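Local coordinates for putative cytoplasmic protein (Salmonella enterica subsp. enterica serovar Typhimurium, PDB 4J32), which hydrolyses peptidoglycan as Tae4, a papain-like NlpC/P60 cysteine peptidase and type VI secretion effector, here bound by its immunity protein Tai4, at the interface of chains A and B. Numbering follows the deposited sequence. Chains: chain A, Putative cytoplasmic protein; chain B, Putative periplasmic protein.

Contact 1: the interface of chains A and B. Residues chain A 49-52; chain B 21, 37, 54-55, 58.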
loop_
_atom_site.group_PDB
_atom_site.type_symbol
_atom_site.label_atom_id
_atom_site.label_comp_id
_atom_site.label_asym_id
_atom_site.label_seq_id
_atom_site.Cartn_x
_atom_site.Cartn_y
_atom_site.Cartn_z
ATOM N N THR A 49 -6.587 18.538 8.805
ATOM C CA THR A 49 -6.987 17.506 9.762
ATOM C C THR A 49 -7.271 16.179 9.068
ATOM O O THR A 49 -6.912 15.110 9.587
ATOM C CB THR A 49 -8.196 17.979 10.601
ATOM O OG1 THR A 49 -7.794 19.126 11.359
ATOM C CG2 THR A 49 -8.724 16.876 11.542
ATOM N N GLY A 50 -7.908 16.249 7.897
ATOM C CA GLY A 50 -8.218 15.061 7.105
ATOM C C GLY A 50 -6.993 14.455 6.420
ATOM O O GLY A 50 -7.053 13.354 5.877
ATOM N N GLY A 51 -5.875 15.173 6.457
ATOM C CA GLY A 51 -4.638 14.735 5.825
ATOM C C GLY A 51 -4.505 15.029 4.343
ATOM O O GLY A 51 -3.499 14.646 3.718
ATOM N N TYR A 52 -5.479 15.742 3.766
ATOM C CA TYR A 52 -5.470 15.992 2.316
ATOM C C TYR A 52 -4.359 16.937 1.912
ATOM O O TYR A 52 -3.843 16.831 0.800
ATOM C CB TYR A 52 -6.790 16.608 1.845
ATOM C CG TYR A 52 -7.980 15.724 2.089
ATOM C CD1 TYR A 52 -8.421 14.847 1.107
ATOM C CD2 TYR A 52 -8.675 15.778 3.304
ATOM C CE1 TYR A 52 -9.523 14.012 1.331
ATOM C CE2 TYR A 52 -9.780 14.951 3.539
ATOM C CZ TYR A 52 -10.190 14.075 2.535
ATOM O OH TYR A 52 -11.288 13.271 2.747
ATOM N N HIS B 21 -4.130 7.134 -0.315
ATOM C CA HIS B 21 -5.036 7.618 0.722
ATOM C C HIS B 21 -5.636 6.451 1.517
ATOM O O HIS B 21 -5.704 6.500 2.749
ATOM C CB HIS B 21 -6.148 8.490 0.133
ATOM C CG HIS B 21 -7.108 8.990 1.160
ATOM N ND1 HIS B 21 -6.768 9.949 2.089
ATOM C CD2 HIS B 21 -8.391 8.648 1.420
ATOM C CE1 HIS B 21 -7.807 10.184 2.872
ATOM N NE2 HIS B 21 -8.798 9.390 2.498
ATOM N N ARG B 37 0.181 9.384 3.549
ATOM C CA ARG B 37 -0.390 10.743 3.419
ATOM C C ARG B 37 0.509 11.641 2.574
ATOM O O ARG B 37 0.033 12.399 1.742
ATOM C CB ARG B 37 -0.553 11.400 4.778
ATOM C CG ARG B 37 -1.710 10.910 5.553
ATOM C CD ARG B 37 -1.745 11.702 6.863
ATOM N NE ARG B 37 -2.990 11.448 7.571
ATOM C CZ ARG B 37 -3.477 12.225 8.536
ATOM N NH1 ARG B 37 -2.816 13.309 8.931
ATOM N NH2 ARG B 37 -4.636 11.916 9.116
ATOM N N TYR B 54 -11.349 14.522 -4.252
ATOM C CA TYR B 54 -10.595 13.715 -3.292
ATOM C C TYR B 54 -11.440 13.363 -2.056
ATOM O O TYR B 54 -11.328 12.248 -1.524
ATOM C CB TYR B 54 -9.307 14.447 -2.885
ATOM C CG TYR B 54 -8.484 14.860 -4.077
ATOM C CD1 TYR B 54 -7.520 13.994 -4.615
ATOM C CD2 TYR B 54 -8.653 16.126 -4.658
ATOM C CE1 TYR B 54 -6.740 14.365 -5.713
ATOM C CE2 TYR B 54 -7.878 16.514 -5.778
ATOM C CZ TYR B 54 -6.930 15.639 -6.280
ATOM O OH TYR B 54 -6.165 16.003 -7.360
ATOM N N HIS B 55 -12.277 14.305 -1.615
ATOM C CA HIS B 55 -13.241 14.041 -0.541
ATOM C C HIS B 55 -14.191 12.904 -0.936
ATOM O O HIS B 55 -14.552 12.072 -0.095
ATOM C CB HIS B 55 -14.089 15.280 -0.191
ATOM C CG HIS B 55 -13.307 16.456 0.303
ATOM N ND1 HIS B 55 -13.897 17.688 0.520
ATOM C CD2 HIS B 55 -11.991 16.610 0.592
ATOM C CE1 HIS B 55 -12.978 18.542 0.937
ATOM N NE2 HIS B 55 -11.813 17.918 0.980
ATOM N N ASP B 58 -12.322 9.609 -0.892
ATOM C CA ASP B 58 -12.346 9.228 0.538
ATOM C C ASP B 58 -13.660 8.595 0.992
ATOM O O ASP B 58 -13.625 7.611 1.743
ATOM C CB ASP B 58 -12.015 10.434 1.427
ATOM C CG ASP B 58 -12.152 10.133 2.916
ATOM O OD1 ASP B 58 -11.254 9.458 3.484
ATOM O OD2 ASP B 58 -13.150 10.584 3.529
HETATM O O HOH W 1 -2.680 12.947 1.869
HETATM O O HOH W 2 -12.083 13.124 5.282
#
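The ring of A:Tyr52 forms the apolar centre, meeting helix 51-65 of the immunity protein. B:His55 covers one face of it. The imidazole B:His55 CD2 sits above the phenol plane, displaced toward the rim, and is 3.7 Å from A:Tyr52 CE1. The two rings are steeply tilted, with planes 65° apart, so the contact is edge-to-face rather than a parallel stack. A:Tyr52 CD1 passes B:Tyr54 CB, and CE1 lies near B:Tyr54 O. The two tyrosine side chains slide past each other in opposite directions.

Beside it, a glycine packs on a guanidinium face. A:Gly51 CA rests over the centre of the group, 3.9 Å from B:Arg37 CZ, without a direct bond. The B:Arg37 chain is extended from CG to NE, which carries the flat group to the glycine.

The polar rim is bridged by water. Water 1 joins A:Gly51 O, at 2.6 Å, to the backbone O of B:Arg37. Water 2 lies in the phenol plane, 2.7 Å from A:Tyr52 OH, and reaches B:Asp58 OD2 more loosely at 3.3 Å. B:His21 NE2 donates to the anti lone pair of B:Asp58 OD1 in a nearly straight bond of 2.6 Å (171° at H). This helps hold the carboxylate near the phenol hydroxyl, to which it is linked through water 2 without a direct bond.

The site seats the loop after helix 42-49 of the effector on the helices of its inhibitor, by packing and water bridges.

Contact 2: the interface of chains A and B. Residues chain A 91-94, 134-136; chain B 42, 45-46.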
loop_
_atom_site.group_PDB
_atom_site.type_symbol
_atom_site.label_atom_id
_atom_site.label_comp_id
_atom_site.label_asym_id
_atom_site.label_seq_id
_atom_site.Cartn_x
_atom_site.Cartn_y
_atom_site.Cartn_z
ATOM N N TYR A 91 -3.565 25.821 -2.605
ATOM C CA TYR A 91 -2.954 24.660 -1.952
ATOM C C TYR A 91 -1.992 23.855 -2.832
ATOM O O TYR A 91 -1.402 22.863 -2.374
ATOM C CB TYR A 91 -4.022 23.774 -1.288
ATOM C CG TYR A 91 -5.117 23.252 -2.217
ATOM C CD1 TYR A 91 -4.921 22.101 -2.966
ATOM C CD2 TYR A 91 -6.349 23.912 -2.329
ATOM C CE1 TYR A 91 -5.925 21.589 -3.805
ATOM C CE2 TYR A 91 -7.364 23.406 -3.153
ATOM C CZ TYR A 91 -7.149 22.233 -3.871
ATOM O OH TYR A 91 -8.108 21.721 -4.714
ATOM N N ARG A 92 -1.847 24.274 -4.086
ATOM C CA ARG A 92 -0.864 23.684 -5.003
ATOM C C ARG A 92 0.286 24.654 -5.273
ATOM O O ARG A 92 0.071 25.842 -5.564
ATOM C CB ARG A 92 -1.515 23.272 -6.328
ATOM C CG ARG A 92 -2.528 22.143 -6.157
ATOM C CD ARG A 92 -3.176 21.741 -7.506
ATOM N NE ARG A 92 -3.859 20.459 -7.339
ATOM C CZ ARG A 92 -5.166 20.236 -7.509
ATOM N NH1 ARG A 92 -5.978 21.215 -7.921
ATOM N NH2 ARG A 92 -5.659 19.013 -7.299
ATOM N N VAL A 93 1.502 24.124 -5.199
ATOM C CA VAL A 93 2.711 24.882 -5.510
ATOM C C VAL A 93 2.660 25.455 -6.920
ATOM O O VAL A 93 2.901 26.650 -7.110
ATOM C CB VAL A 93 3.982 24.022 -5.331
ATOM C CG1 VAL A 93 5.238 24.832 -5.791
ATOM C CG2 VAL A 93 4.107 23.632 -3.835
ATOM N N ASN A 94 2.304 24.629 -7.901
ATOM C CA ASN A 94 2.275 25.064 -9.290
ATOM C C ASN A 94 1.292 26.238 -9.461
ATOM O O ASN A 94 1.535 27.166 -10.242
ATOM C CB ASN A 94 1.922 23.895 -10.220
ATOM C CG ASN A 94 3.149 23.066 -10.639
ATOM O OD1 ASN A 94 4.303 23.500 -10.474
ATOM N ND2 ASN A 94 2.903 21.876 -11.232
ATOM N N SER A 134 9.870 14.688 -5.426
ATOM C CA SER A 134 8.877 13.735 -5.867
ATOM C C SER A 134 7.452 14.245 -5.678
ATOM O O SER A 134 6.509 13.570 -6.107
ATOM C CB SER A 134 9.067 12.437 -5.101
ATOM O OG SER A 134 10.276 11.814 -5.514
ATOM N N ASN A 135 7.297 15.393 -5.034
ATOM C CA ASN A 135 5.968 15.916 -4.694
ATOM C C ASN A 135 5.670 17.284 -5.317
ATOM O O ASN A 135 4.589 17.834 -5.095
ATOM C CB ASN A 135 5.818 16.011 -3.163
ATOM C CG ASN A 135 6.704 17.118 -2.577
ATOM O OD1 ASN A 135 7.906 17.186 -2.886
ATOM N ND2 ASN A 135 6.115 18.001 -1.785
ATOM N N ALA A 136 6.631 17.839 -6.060
ATOM C CA ALA A 136 6.518 19.219 -6.547
ATOM C C ALA A 136 7.608 19.533 -7.562
ATOM O O ALA A 136 8.636 18.862 -7.607
ATOM C CB ALA A 136 6.577 20.226 -5.379
ATOM N N ALA B 42 1.475 14.204 -2.975
ATOM C CA ALA B 42 2.245 14.382 -4.215
ATOM C C ALA B 42 1.316 14.246 -5.428
ATOM O O ALA B 42 1.394 15.034 -6.389
ATOM C CB ALA B 42 3.390 13.367 -4.292
ATOM N N GLU B 45 -0.925 17.330 -5.728
ATOM C CA GLU B 45 -0.211 18.503 -6.246
ATOM C C GLU B 45 -0.366 18.618 -7.758
ATOM O O GLU B 45 -0.554 19.729 -8.287
ATOM C CB GLU B 45 1.287 18.475 -5.882
ATOM C CG GLU B 45 2.221 19.426 -6.690
ATOM C CD GLU B 45 2.014 20.930 -6.406
ATOM O OE1 GLU B 45 1.586 21.278 -5.269
ATOM O OE2 GLU B 45 2.296 21.760 -7.311
ATOM N N TYR B 46 -0.251 17.486 -8.449
ATOM C CA TYR B 46 -0.235 17.477 -9.926
ATOM C C TYR B 46 -1.620 17.360 -10.568
ATOM O O TYR B 46 -1.769 17.490 -11.803
ATOM C CB TYR B 46 0.695 16.372 -10.421
ATOM C CG TYR B 46 2.163 16.673 -10.162
ATOM C CD1 TYR B 46 2.864 17.578 -10.965
ATOM C CD2 TYR B 46 2.838 16.081 -9.101
ATOM C CE1 TYR B 46 4.238 17.861 -10.731
ATOM C CE2 TYR B 46 4.208 16.370 -8.851
ATOM C CZ TYR B 46 4.889 17.250 -9.673
ATOM O OH TYR B 46 6.247 17.507 -9.456
HETATM O O HOH W 3 -0.382 20.494 -3.541
HETATM O O HOH W 4 3.473 19.902 -3.355
#
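The N-terminal end of effector helix 93-103 receives an acidic side chain from the immunity protein. B:Glu45, near the end of helix 30-46, reaches between this helix start and the 134-136 loop of chain A. That loop lies between strands 124-131 and 138-143.

The carboxylate meets the helix tip-on, one oxygen to each of two successive backbone amides. A:Val93 N donates to B:Glu45 OE1 at 2.8 Å (153° at H). A:Asn94 N donates to B:Glu45 OE2 at 2.9 Å. Both oxygens use their syn lone pairs, so the carboxylate grips the two N-H groups as a fork. These two bonds fix its rotation. The positive end of the helix dipole probably favours the ionised acid.

B:Glu45 has CG anti to the backbone N (chi1 163°), which puts CG beside A:Asn135 O. The bend at chi2 (69°) turns the carboxylate to the helix start. A:Val93 CB packs on the carboxylate carbon B:Glu45 CD at 3.8 Å. The A:Asn94 side chain crosses the acid at about a right angle, its amide plane steeply turned against the carboxylate. It packs on B:Glu45 OE2 through CB and CG, while the backbone N makes the bond. The A:Arg92 chain runs past the backbone O of B:Glu45 with CD and NE. A:Arg92 NE stays 5.9 Å from B:Glu45 OE1, so any charge attraction acts at a distance.

On the loop side, B:Ala42 CB touches A:Asn135 CA at 3.6 Å. B:Tyr46 packs CE2 and CZ on the backbone of A:Asn135 and A:Ala136, with CZ facing A:Ala136 CA.

Waters 3 and 4 also reach B:Glu45 OE1. Water 4 connects it to A:Asn135 O. Water 3 lies 2.7 Å from B:Glu45 OE1 and connects it to A:Tyr91 O.

Contact 1 and contact 2 lie about 15 Å apart, measured between the centres of their C-alpha atoms. Helix 30-46 of the immunity protein serves both: B:Arg37 belongs to contact 1, while B:Ala42, B:Glu45 and B:Tyr46 belong to contact 2. Contact 1 also draws on helices 10-26 and 51-65 of chain B. On the effector, the segments involved are far apart in sequence. The two contacts therefore tie one helix of Tai4 to several parts of Tae4. Contact 2 adds direct hydrogen bonds across the interface, which contact 1 lacks. Together they probably help fix the orientation of the toxin–inhibitor pair.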